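Side-chain contact in glucuronan lyase A (Trichoderma reesei, PDB 2ZZJ), which probably cleaves beta-1,4-glucuronan within the chain as a calcium-binding polysaccharide lyase with a beta-jelly-roll fold: residues T228-A231 and D232-D236. Sequence-based numbering, arbitrary orientation.
Sequences TTFA and DVDPD
T229 and D232 form a capping box at the start of the short helical turn 230-233, on the outer sheet surface of the jelly roll close to the C-terminus. T229 OG1 accepts from D232 N at 3.1 Å; chi1 72° places the hydroxyl over the backbone, facing the first turn. In return D232 OD2 takes a weak bond from T229 N (3.2 Å) and a straighter one from T228 N (3.3 Å, 148° at the hydrogen), the latter arriving on the anti side of the carboxylate. The amino terminus of T1 also donates to D232 OD2, and its charge probably helps to stabilise the carboxylate.

One turn on, the F230 ring meets D234 obliquely: CE2 lies 3.2 Å from D234 OD2, with ring and carboxylate planes 58° apart, and Q237 NE2 hydrogen-bonds the same OD2. F230 O accepts two backbone donors, V233 N from above its carbonyl plane and D234 N nearly end-on (2.8 Å). Farther out, F230 packs edge-to-face with W171, while V233 and F230 rest on F69 and V155 of the underlying strands. D234 then sets up an Asx turn, where D236 N reaches D234 OD1 at 2.9 Å from above the carboxylate plane.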
ATOM      1  N   THR A 228     -15.735   8.696  -0.017  1.00 14.63           N
ATOM      2  CA  THR A 228     -16.916   7.832   0.020  1.00 16.11           C
ATOM      3  C   THR A 228     -17.471   7.495  -1.349  1.00 16.47           C
ATOM      4  O   THR A 228     -18.393   6.699  -1.453  1.00 17.29           O
ATOM      5  CB  THR A 228     -18.040   8.427   0.909  1.00 16.63           C
ATOM      6  OG1 THR A 228     -18.459   9.666   0.370  1.00 16.98           O
ATOM      7  CG2 THR A 228     -17.516   8.683   2.327  1.00 18.43           C
ATOM      8  N   THR A 229     -16.893   8.079  -2.400  1.00 15.97           N
ATOM      9  CA  THR A 229     -17.286   7.749  -3.786  1.00 16.18           C
ATOM     10  C   THR A 229     -16.036   7.503  -4.631  1.00 16.20           C
ATOM     11  O   THR A 229     -14.933   7.899  -4.234  1.00 15.55           O
ATOM     12  CB  THR A 229     -18.148   8.869  -4.420  1.00 16.18           C
ATOM     13  OG1 THR A 229     -17.350  10.036  -4.708  1.00 14.86           O
ATOM     14  CG2 THR A 229     -19.290   9.269  -3.458  1.00 17.05           C
ATOM     15  N   PHE A 230     -16.215   6.873  -5.793  1.00 15.49           N
ATOM     16  CA  PHE A 230     -15.118   6.716  -6.753  1.00 14.47           C
ATOM     17  C   PHE A 230     -14.567   8.078  -7.195  1.00 14.22           C
ATOM     18  O   PHE A 230     -13.330   8.300  -7.205  1.00 12.36           O
ATOM     19  CB  PHE A 230     -15.652   5.915  -7.977  1.00 14.85           C
ATOM     20  CG  PHE A 230     -14.597   5.583  -9.003  1.00 14.79           C
ATOM     21  CD1 PHE A 230     -13.952   4.348  -9.005  1.00 17.24           C
ATOM     22  CD2 PHE A 230     -14.268   6.508 -10.004  1.00 16.66           C
ATOM     23  CE1 PHE A 230     -12.948   4.057  -9.971  1.00 13.91           C
ATOM     24  CE2 PHE A 230     -13.299   6.218 -10.987  1.00 15.48           C
ATOM     25  CZ  PHE A 230     -12.617   4.982 -10.954  1.00 14.36           C
ATOM     26  N   ALA A 231     -15.461   8.998  -7.597  1.00 13.12           N
ATOM     27  CA  ALA A 231     -15.001  10.311  -8.080  1.00 14.23           C
ATOM     28  C   ALA A 231     -14.202  11.071  -7.004  1.00 14.33           C
ATOM     29  O   ALA A 231     -13.333  11.874  -7.346  1.00 14.33           O
ATOM     30  CB  ALA A 231     -16.175  11.182  -8.571  1.00 14.48           C
ATOM     31  N   ASP A 232     -14.527  10.855  -5.727  1.00 13.40           N
ATOM     32  CA  ASP A 232     -13.763  11.521  -4.657  1.00 14.59           C
ATOM     33  C   ASP A 232     -12.273  11.182  -4.727  1.00 13.85           C
ATOM     34  O   ASP A 232     -11.420  12.032  -4.455  1.00 14.31           O
ATOM     35  CB  ASP A 232     -14.246  11.097  -3.277  1.00 14.69           C
ATOM     36  CG  ASP A 232     -15.484  11.795  -2.855  1.00 18.62           C
ATOM     37  OD1 ASP A 232     -15.689  12.953  -3.253  1.00 20.99           O
ATOM     38  OD2 ASP A 232     -16.210  11.201  -2.056  1.00 23.98           O
ATOM     39  N   VAL A 233     -11.964   9.943  -5.102  1.00 14.31           N
ATOM     40  CA  VAL A 233     -10.570   9.453  -5.010  1.00 12.39           C
ATOM     41  C   VAL A 233      -9.871   9.152  -6.319  1.00 12.99           C
ATOM     42  O   VAL A 233      -8.682   8.879  -6.328  1.00 11.13           O
ATOM     43  CB  VAL A 233     -10.440   8.219  -4.078  1.00 12.85           C
ATOM     44  CG1 VAL A 233     -11.161   8.468  -2.775  1.00 12.82           C
ATOM     45  CG2 VAL A 233     -10.953   6.917  -4.748  1.00 11.62           C
ATOM     46  N   ASP A 234     -10.621   9.139  -7.422  1.00 12.62           N
ATOM     47  CA  ASP A 234     -10.050   8.801  -8.731  1.00 13.54           C
ATOM     48  C   ASP A 234      -9.011   9.840  -9.161  1.00 13.43           C
ATOM     49  O   ASP A 234      -9.340  11.012  -9.397  1.00 14.75           O
ATOM     50  CB  ASP A 234     -11.200   8.714  -9.770  1.00 14.07           C
ATOM     51  CG  ASP A 234     -10.698   8.479 -11.182  1.00 15.71           C
ATOM     52  OD1 ASP A 234      -9.513   8.117 -11.356  1.00 16.17           O
ATOM     53  OD2 ASP A 234     -11.516   8.649 -12.113  1.00 16.51           O
ATOM     54  N   PRO A 235      -7.729   9.446  -9.243  1.00 13.09           N
ATOM     55  CA  PRO A 235      -6.750  10.483  -9.644  1.00 13.59           C
ATOM     56  C   PRO A 235      -6.996  11.104 -11.016  1.00 15.54           C
ATOM     57  O   PRO A 235      -6.457  12.181 -11.307  1.00 15.52           O
ATOM     58  CB  PRO A 235      -5.416   9.723  -9.702  1.00 14.09           C
ATOM     59  CG  PRO A 235      -5.632   8.464  -8.792  1.00 11.90           C
ATOM     60  CD  PRO A 235      -7.104   8.126  -8.989  1.00 13.53           C
ATOM     61  N   ASP A 236      -7.778  10.423 -11.842  1.00 17.14           N
ATOM     62  CA  ASP A 236      -8.016  10.804 -13.244  1.00 19.55           C
ATOM     63  C   ASP A 236      -9.179  11.772 -13.454  1.00 21.46           C
ATOM     64  O   ASP A 236      -9.567  12.072 -14.600  1.00 22.35           O
ATOM     65  CB  ASP A 236      -8.239   9.544 -14.087  1.00 20.30           C
ATOM     66  CG  ASP A 236      -6.934   8.837 -14.427  1.00 22.82           C
ATOM     67  OD1 ASP A 236      -5.896   9.516 -14.573  1.00 23.86           O
ATOM     68  OD2 ASP A 236      -6.936   7.591 -14.539  1.00 27.40           O
TER
HETATM   69  O   HOH W   1     -10.634  12.787  -7.706  1.00 26.76           O